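Local coordinates for YghZ aldo-keto reductase (Escherichia coli, PDB 3N6Q), which probably reduces aldehydes or ketones with a nicotinamide cofactor, using a TIM-barrel fold of the aldo-keto reductase family, at residues D133-H138 against S151-A156; V165-Y170 against I187-H192. All blocks are in the same frame, centred on the assembly; numbering follows the deposited sequence. Where two conformers were deposited one is given.

Both contacts are buried and belong to one wall of a TIM barrel, in two successive beta-alpha-beta units that share strand 162-168. Contact 1 sets a barrel strand against the helix that follows it, and no hydrogen bond crosses: the meeting is apolar throughout. Contact 2 joins two neighbouring parallel strands at their edges, where backbone bonds, a histidine and a water join an apolar patch. The centres of contact 1 and contact 2 lie about 9 Å apart. Strands 132-137 and 162-168 are neighbours in the sheet, and the two contacts meet directly where Ser137 OG lies 2.6 Å from Tyr170 OH, a probable hydrogen bond.

Contact 1. Residues D133-H138 against S151-A156; sequences DIFYSH and SALAHA
Phe135 and Leu153 carry this contact, a small example of how a barrel strand is covered by its own helix. CD2 of Leu153 comes to 3.6 Å from CD2 of Phe135, and the same methyl lies 3.9 Å from CE2 of Phe135, so that it sits by the CD2-CE2 bond, obliquely to the ring. The two side chains cross at about a right angle. CB of Phe135 points toward the helix, and CG lies anti to the backbone N (chi1 180°). On Leu153, CD1 is the branch anti to CA (chi2 176°); CD2 is the other branch, and it is CD2 that meets the ring.

A second apolar touch comes about one helical turn further on, where the CB methyl of Ala156 stands 4.1 Å from CD2 of Phe135, again obliquely.

The strand backbone joins in only by van der Waals contact: Leu153 CD2 is 4.1 Å from N of Ser137 and 4.4 Å from C of Tyr136. No hydrogen bond links the segments; Ser137 OG pairs with Tyr170 OH.

Strand 134-137 and helix 151-156 run nearly antiparallel, at 169°, with axes 9.5 Å apart at closest approach. This is the strand-to-helix half of a beta-alpha-beta unit, the repeating element of a TIM barrel. Tyr136 points away from the helix, and its ring makes a cation-pi contact with Lys97. On the helix-facing side, Leu153 also packs on Val165 of strand 162-168, and Ala156 on Leu120 of helix 113-127, placing the contact in the layer between barrel and helices.

Contact 2. Residues V165-Y170 against I187-H192; sequences VGISSY and IPLLIH
Ile167 and His192 are paired as neighbours in a parallel sheet, with the backbone N of Ile167 bonded to the O of Ile191 at 3.0 Å. Further back, the N of Leu190 donates to the O of Val165 over 2.9 Å. Beside Val165 and Pro188 a water bridges the two segments: it accepts from Val165 N (3.0 Å) and donates to Pro188 O (2.7 Å). The O of Ile167 lies 3.2 Å from CA of His192, a CA-H...O contact, and also over one face of the imidazole. Ile167 shares a further backbone hydrogen bond with Gln193, whose O also pairs with Ser168 OG.

Beyond the strand, the ring of His192 reaches the loop. Its NE2 donates a hydrogen bond to the O of Tyr170 at 2.9 Å, in the carbonyl plane on a lone pair and close to the ring plane; CG of His192 is anti to the backbone N (chi1 -173°). Beside these bonds lies an apolar patch: CD2 of Leu189 packs at 3.8 Å on CD1 of Ile167, the side chains crossing at about a right angle, while CG2 of Val165 meets CG2 of Ile187.

The chemistry implies a parallel edge held mainly through main-chain carbonyls; the bond to Tyr170 implies that NE2 of His192 carries a hydrogen, and it ties the loop that follows strand 162-168 to the next strand of the barrel.

Contact 1. Residues D133-H138 against S151-A156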
ATOM      1  N   ASP B 133      -4.623  -5.794 -17.059  1.00 12.83           N
ATOM      2  CA  ASP B 133      -5.927  -5.124 -16.799  1.00 12.98           C
ATOM      3  C   ASP B 133      -6.882  -6.039 -16.025  1.00 11.68           C
ATOM      4  O   ASP B 133      -7.633  -5.577 -15.164  1.00 13.12           O
ATOM      5  CB  ASP B 133      -6.511  -4.787 -18.167  1.00 11.15           C
ATOM      6  CG  ASP B 133      -5.589  -3.853 -18.918  1.00 13.66           C
ATOM      7  OD1 ASP B 133      -5.658  -2.642 -18.639  1.00 14.31           O
ATOM      8  OD2 ASP B 133      -4.751  -4.307 -19.719  1.00 13.66           O
ATOM      9  N   ILE B 134      -6.812  -7.339 -16.292  1.00 11.73           N
ATOM     10  CA  ILE B 134      -7.664  -8.294 -15.530  1.00 12.97           C
ATOM     11  C   ILE B 134      -6.845  -9.487 -15.087  1.00 14.17           C
ATOM     12  O   ILE B 134      -6.124 -10.057 -15.895  1.00 13.93           O
ATOM     13  CB  ILE B 134      -8.868  -8.844 -16.368  1.00 16.18           C
ATOM     14  CG1 ILE B 134      -9.571  -7.657 -17.094  1.00 15.21           C
ATOM     15  CG2 ILE B 134      -9.826  -9.573 -15.441  1.00 17.49           C
ATOM     16  CD1 ILE B 134     -10.679  -8.097 -18.088  1.00 14.38           C
ATOM     17  N   PHE B 135      -6.889  -9.803 -13.790  1.00 12.82           N
ATOM     18  CA  PHE B 135      -6.227 -11.015 -13.319  1.00 12.54           C
ATOM     19  C   PHE B 135      -7.319 -11.986 -12.880  1.00 12.46           C
ATOM     20  O   PHE B 135      -8.192 -11.586 -12.116  1.00 15.98           O
ATOM     21  CB  PHE B 135      -5.287 -10.680 -12.152  1.00 12.00           C
ATOM     22  CG  PHE B 135      -4.567 -11.908 -11.603  1.00 12.71           C
ATOM     23  CD1 PHE B 135      -3.847 -12.762 -12.469  1.00 13.20           C
ATOM     24  CD2 PHE B 135      -4.600 -12.190 -10.254  1.00 15.42           C
ATOM     25  CE1 PHE B 135      -3.152 -13.931 -11.920  1.00 15.04           C
ATOM     26  CE2 PHE B 135      -3.899 -13.291  -9.701  1.00 20.76           C
ATOM     27  CZ  PHE B 135      -3.238 -14.172 -10.522  1.00 15.21           C
ATOM     28  N   TYR B 136      -7.307 -13.231 -13.359  1.00 13.95           N
ATOM     29  CA  TYR B 136      -8.357 -14.238 -13.014  1.00 12.91           C
ATOM     30  C   TYR B 136      -7.825 -15.313 -12.054  1.00 12.87           C
ATOM     31  O   TYR B 136      -6.744 -15.862 -12.278  1.00 13.82           O
ATOM     32  CB  TYR B 136      -8.676 -15.046 -14.258  1.00 10.70           C
ATOM     33  CG  TYR B 136      -9.626 -14.349 -15.234  1.00 11.07           C
ATOM     34  CD1 TYR B 136     -11.014 -14.624 -15.211  1.00 15.18           C
ATOM     35  CD2 TYR B 136      -9.105 -13.513 -16.255  1.00 16.13           C
ATOM     36  CE1 TYR B 136     -11.888 -14.112 -16.209  1.00 14.86           C
ATOM     37  CE2 TYR B 136      -9.982 -12.942 -17.235  1.00 15.02           C
ATOM     38  CZ  TYR B 136     -11.364 -13.269 -17.207  1.00 15.54           C
ATOM     39  OH  TYR B 136     -12.159 -12.723 -18.196  1.00 17.24           O
ATOM     40  N   SER B 137      -8.712 -15.802 -11.166  1.00 11.48           N
ATOM     41  CA  SER B 137      -8.645 -17.188 -10.747  1.00 12.31           C
ATOM     42  C   SER B 137      -9.150 -18.066 -11.901  1.00 14.60           C
ATOM     43  O   SER B 137     -10.351 -17.972 -12.287  1.00 14.02           O
ATOM     44  CB  SER B 137      -9.514 -17.340  -9.470  1.00 11.93           C
ATOM     45  OG  SER B 137      -9.534 -18.714  -9.152  1.00 12.77           O
ATOM     46  N   HIS B 138      -8.306 -18.980 -12.407  1.00 12.48           N
ATOM     47  CA  HIS B 138      -8.599 -19.720 -13.688  1.00 15.05           C
ATOM     48  C   HIS B 138      -9.628 -20.853 -13.493  1.00 14.59           C
ATOM     49  O   HIS B 138     -10.273 -21.341 -14.456  1.00 13.97           O
ATOM     50  CB  HIS B 138      -7.294 -20.303 -14.277  1.00 13.64           C
ATOM     51  CG  HIS B 138      -7.326 -20.472 -15.767  1.00 18.69           C
ATOM     52  ND1 HIS B 138      -6.184 -20.710 -16.511  1.00 17.04           N
ATOM     53  CD2 HIS B 138      -8.370 -20.586 -16.627  1.00 17.48           C
ATOM     54  CE1 HIS B 138      -6.520 -20.955 -17.768  1.00 21.85           C
ATOM     55  NE2 HIS B 138      -7.841 -20.857 -17.873  1.00 20.12           N
ATOM     56  N   SER B 151      -8.540 -12.904  -1.182  1.00 15.89           N
ATOM     57  CA  SER B 151      -7.546 -12.007  -0.583  0.50 14.41           C
ATOM     58  C   SER B 151      -6.374 -11.847  -1.529  1.00 16.26           C
ATOM     59  O   SER B 151      -5.822 -10.750  -1.675  1.00 14.78           O
ATOM     60  CB  SER B 151      -6.969 -12.560   0.742  0.50 14.92           C
ATOM     61  OG  SER B 151      -6.038 -11.612   1.284  0.50 10.63           O
ATOM     62  N   ALA B 152      -5.997 -12.958  -2.143  1.00 13.31           N
ATOM     63  CA  ALA B 152      -4.900 -12.895  -3.176  1.00 14.23           C
ATOM     64  C   ALA B 152      -5.277 -11.948  -4.345  1.00 13.55           C
ATOM     65  O   ALA B 152      -4.488 -11.093  -4.767  1.00 12.24           O
ATOM     66  CB  ALA B 152      -4.558 -14.287  -3.700  1.00 12.63           C
ATOM     67  N   LEU B 153      -6.442 -12.167  -4.931  1.00 13.71           N
ATOM     68  CA  LEU B 153      -6.930 -11.234  -5.951  1.00 14.19           C
ATOM     69  C   LEU B 153      -6.948  -9.797  -5.415  1.00 14.42           C
ATOM     70  O   LEU B 153      -6.526  -8.879  -6.151  1.00 13.77           O
ATOM     71  CB  LEU B 153      -8.352 -11.642  -6.430  1.00 13.30           C
ATOM     72  CG  LEU B 153      -8.408 -13.015  -7.047  1.00 14.56           C
ATOM     73  CD1 LEU B 153      -9.942 -13.333  -7.383  1.00 15.03           C
ATOM     74  CD2 LEU B 153      -7.550 -13.095  -8.319  1.00 13.61           C
ATOM     75  N   ALA B 154      -7.405  -9.575  -4.168  1.00 14.66           N
ATOM     76  CA  ALA B 154      -7.445  -8.220  -3.621  1.00 15.79           C
ATOM     77  C   ALA B 154      -6.057  -7.599  -3.519  1.00 15.59           C
ATOM     78  O   ALA B 154      -5.881  -6.425  -3.788  1.00 15.61           O
ATOM     79  CB  ALA B 154      -8.140  -8.162  -2.275  1.00 15.30           C
ATOM     80  N   HIS B 155      -5.094  -8.408  -3.086  1.00 14.63           N
ATOM     81  CA  HIS B 155      -3.728  -7.939  -3.018  1.00 16.09           C
ATOM     82  C   HIS B 155      -3.185  -7.549  -4.404  1.00 13.71           C
ATOM     83  O   HIS B 155      -2.480  -6.541  -4.535  1.00 15.03           O
ATOM     84  CB  HIS B 155      -2.851  -9.018  -2.365  1.00 15.26           C
ATOM     85  CG  HIS B 155      -1.446  -8.552  -2.115  1.00 17.21           C
ATOM     86  ND1 HIS B 155      -1.112  -7.783  -1.011  1.00 19.26           N
ATOM     87  CD2 HIS B 155      -0.345  -8.601  -2.891  1.00 19.94           C
ATOM     88  CE1 HIS B 155       0.169  -7.473  -1.080  1.00 20.51           C
ATOM     89  NE2 HIS B 155       0.667  -7.996  -2.187  1.00 21.18           N
ATOM     90  N   ALA B 156      -3.544  -8.309  -5.445  1.00 13.78           N
ATOM     91  CA  ALA B 156      -3.105  -7.970  -6.815  1.00 14.48           C
ATOM     92  C   ALA B 156      -3.607  -6.581  -7.169  1.00 13.92           C
ATOM     93  O   ALA B 156      -2.914  -5.746  -7.777  1.00 12.44           O
ATOM     94  CB  ALA B 156      -3.660  -9.035  -7.835  1.00 14.13           C
TER

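Contact 2. Residues V165-Y170 against I187-H192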
ATOM      1  N   VAL B 165     -10.336  -7.732 -11.367  1.00 12.48           N
ATOM      2  CA  VAL B 165     -10.171  -9.160 -11.206  1.00 13.53           C
ATOM      3  C   VAL B 165     -11.366  -9.944 -11.767  1.00 15.87           C
ATOM      4  O   VAL B 165     -12.466  -9.428 -11.815  1.00 15.83           O
ATOM      5  CB  VAL B 165      -9.886  -9.543  -9.717  1.00 17.62           C
ATOM      6  CG1 VAL B 165      -8.445  -9.099  -9.359  1.00 12.87           C
ATOM      7  CG2 VAL B 165     -10.904  -8.960  -8.780  1.00 16.65           C
ATOM      8  N   GLY B 166     -11.117 -11.185 -12.146  1.00 14.71           N
ATOM      9  CA  GLY B 166     -12.100 -12.063 -12.841  1.00 15.57           C
ATOM     10  C   GLY B 166     -12.028 -13.467 -12.229  1.00 17.35           C
ATOM     11  O   GLY B 166     -11.060 -13.823 -11.525  1.00 13.84           O
ATOM     12  N   ILE B 167     -13.058 -14.261 -12.456  1.00 11.98           N
ATOM     13  CA  ILE B 167     -12.981 -15.674 -12.208  1.00 12.96           C
ATOM     14  C   ILE B 167     -13.396 -16.460 -13.420  1.00 13.57           C
ATOM     15  O   ILE B 167     -14.133 -15.963 -14.301  1.00 14.07           O
ATOM     16  CB  ILE B 167     -13.801 -16.110 -10.963  1.00 12.00           C
ATOM     17  CG1 ILE B 167     -15.297 -15.740 -11.159  1.00 11.97           C
ATOM     18  CG2 ILE B 167     -13.334 -15.359  -9.720  1.00 14.87           C
ATOM     19  CD1 ILE B 167     -16.166 -16.128  -9.849  1.00 12.13           C
ATOM     20  N   SER B 168     -12.990 -17.711 -13.446  1.00 14.54           N
ATOM     21  CA  SER B 168     -13.314 -18.604 -14.569  1.00 14.07           C
ATOM     22  C   SER B 168     -13.770 -19.966 -14.082  1.00 17.02           C
ATOM     23  O   SER B 168     -13.157 -20.557 -13.220  1.00 15.75           O
ATOM     24  CB  SER B 168     -12.105 -18.745 -15.544  1.00 13.64           C
ATOM     25  OG  SER B 168     -12.483 -19.509 -16.680  1.00 18.27           O
ATOM     26  N   SER B 169     -14.928 -20.395 -14.598  1.00 19.56           N
ATOM     27  CA  SER B 169     -15.521 -21.694 -14.320  1.00 20.70           C
ATOM     28  C   SER B 169     -15.912 -21.959 -12.871  1.00 19.02           C
ATOM     29  O   SER B 169     -15.830 -23.091 -12.387  1.00 21.99           O
ATOM     30  CB  SER B 169     -14.750 -22.832 -14.975  1.00 24.60           C
ATOM     31  OG  SER B 169     -14.407 -22.503 -16.350  1.00 32.87           O
ATOM     32  N   TYR B 170     -16.429 -20.927 -12.211  1.00 16.02           N
ATOM     33  CA  TYR B 170     -16.972 -21.039 -10.858  1.00 14.57           C
ATOM     34  C   TYR B 170     -18.462 -21.250 -11.022  1.00 16.28           C
ATOM     35  O   TYR B 170     -19.086 -20.553 -11.800  1.00 15.86           O
ATOM     36  CB  TYR B 170     -16.741 -19.749 -10.087  1.00 16.01           C
ATOM     37  CG  TYR B 170     -15.348 -19.697  -9.463  1.00 12.90           C
ATOM     38  CD1 TYR B 170     -14.205 -19.731 -10.282  1.00 16.90           C
ATOM     39  CD2 TYR B 170     -15.208 -19.463  -8.109  1.00 15.40           C
ATOM     40  CE1 TYR B 170     -12.890 -19.665  -9.709  1.00 14.58           C
ATOM     41  CE2 TYR B 170     -13.941 -19.331  -7.536  1.00 20.04           C
ATOM     42  CZ  TYR B 170     -12.803 -19.407  -8.343  1.00 15.36           C
ATOM     43  OH  TYR B 170     -11.587 -19.282  -7.696  1.00 15.97           O
ATOM     44  N   ILE B 187     -13.862  -4.327  -3.584  1.00 19.03           N
ATOM     45  CA  ILE B 187     -13.508  -4.579  -4.963  1.00 18.46           C
ATOM     46  C   ILE B 187     -14.690  -5.329  -5.608  1.00 20.13           C
ATOM     47  O   ILE B 187     -15.149  -6.336  -5.058  1.00 17.77           O
ATOM     48  CB  ILE B 187     -12.250  -5.493  -4.999  1.00 17.68           C
ATOM     49  CG1 ILE B 187     -11.059  -4.682  -4.461  1.00 18.04           C
ATOM     50  CG2 ILE B 187     -11.995  -6.015  -6.457  1.00 17.71           C
ATOM     51  CD1 ILE B 187      -9.840  -5.559  -4.245  1.00 19.64           C
ATOM     52  N   PRO B 188     -15.208  -4.814  -6.741  1.00 19.38           N
ATOM     53  CA  PRO B 188     -16.252  -5.593  -7.436  1.00 18.66           C
ATOM     54  C   PRO B 188     -15.642  -6.662  -8.302  1.00 19.76           C
ATOM     55  O   PRO B 188     -14.656  -6.380  -9.010  1.00 23.99           O
ATOM     56  CB  PRO B 188     -16.957  -4.548  -8.343  1.00 21.45           C
ATOM     57  CG  PRO B 188     -15.934  -3.416  -8.578  1.00 23.63           C
ATOM     58  CD  PRO B 188     -14.895  -3.513  -7.395  1.00 20.39           C
ATOM     59  N   LEU B 189     -16.245  -7.845  -8.351  1.00 16.53           N
ATOM     60  CA  LEU B 189     -15.818  -8.857  -9.325  1.00 15.55           C
ATOM     61  C   LEU B 189     -16.129  -8.302 -10.717  1.00 17.56           C
ATOM     62  O   LEU B 189     -17.306  -7.999 -10.993  1.00 16.40           O
ATOM     63  CB  LEU B 189     -16.592 -10.158  -9.098  1.00 15.64           C
ATOM     64  CG  LEU B 189     -16.251 -11.242 -10.138  1.00 17.26           C
ATOM     65  CD1 LEU B 189     -14.710 -11.733 -10.075  1.00 14.93           C
ATOM     66  CD2 LEU B 189     -17.145 -12.493  -9.890  1.00 16.22           C
ATOM     67  N   LEU B 190     -15.134  -8.185 -11.617  1.00 15.64           N
ATOM     68  CA  LEU B 190     -15.419  -7.593 -12.944  1.00 16.97           C
ATOM     69  C   LEU B 190     -16.222  -8.510 -13.868  1.00 15.50           C
ATOM     70  O   LEU B 190     -17.137  -8.059 -14.601  1.00 14.92           O
ATOM     71  CB  LEU B 190     -14.124  -7.139 -13.640  1.00 14.37           C
ATOM     72  CG  LEU B 190     -14.354  -6.613 -15.059  1.00 17.84           C
ATOM     73  CD1 LEU B 190     -15.065  -5.176 -15.038  1.00 15.39           C
ATOM     74  CD2 LEU B 190     -12.997  -6.568 -15.819  1.00 16.28           C
ATOM     75  N   ILE B 191     -15.831  -9.783 -13.903  1.00 14.17           N
ATOM     76  CA  ILE B 191     -16.073 -10.639 -15.059  1.00 12.73           C
ATOM     77  C   ILE B 191     -15.951 -12.110 -14.684  1.00 13.90           C
ATOM     78  O   ILE B 191     -15.133 -12.525 -13.784  1.00 14.50           O
ATOM     79  CB  ILE B 191     -15.149 -10.233 -16.262  1.00 12.39           C
ATOM     80  CG1 ILE B 191     -15.562 -10.894 -17.558  1.00 11.79           C
ATOM     81  CG2 ILE B 191     -13.634 -10.603 -15.963  1.00 11.28           C
ATOM     82  CD1 ILE B 191     -14.834 -10.166 -18.812  1.00 14.06           C
ATOM     83  N   HIS B 192     -16.753 -12.932 -15.380  1.00 14.59           N
ATOM     84  CA  HIS B 192     -16.724 -14.374 -15.261  1.00 14.94           C
ATOM     85  C   HIS B 192     -16.473 -14.893 -16.672  1.00 14.54           C
ATOM     86  O   HIS B 192     -17.119 -14.435 -17.660  1.00 14.33           O
ATOM     87  CB  HIS B 192     -18.087 -14.891 -14.690  1.00 14.88           C
ATOM     88  CG  HIS B 192     -18.119 -16.364 -14.362  1.00 14.41           C
ATOM     89  ND1 HIS B 192     -17.882 -17.352 -15.298  1.00 14.95           N
ATOM     90  CD2 HIS B 192     -18.380 -17.012 -13.193  1.00 13.74           C
ATOM     91  CE1 HIS B 192     -18.018 -18.537 -14.730  1.00 15.33           C
ATOM     92  NE2 HIS B 192     -18.295 -18.353 -13.444  1.00 14.45           N
TER
HETATM   93  O   HOH W   1     -12.385  -5.847 -10.315  1.00 16.73           O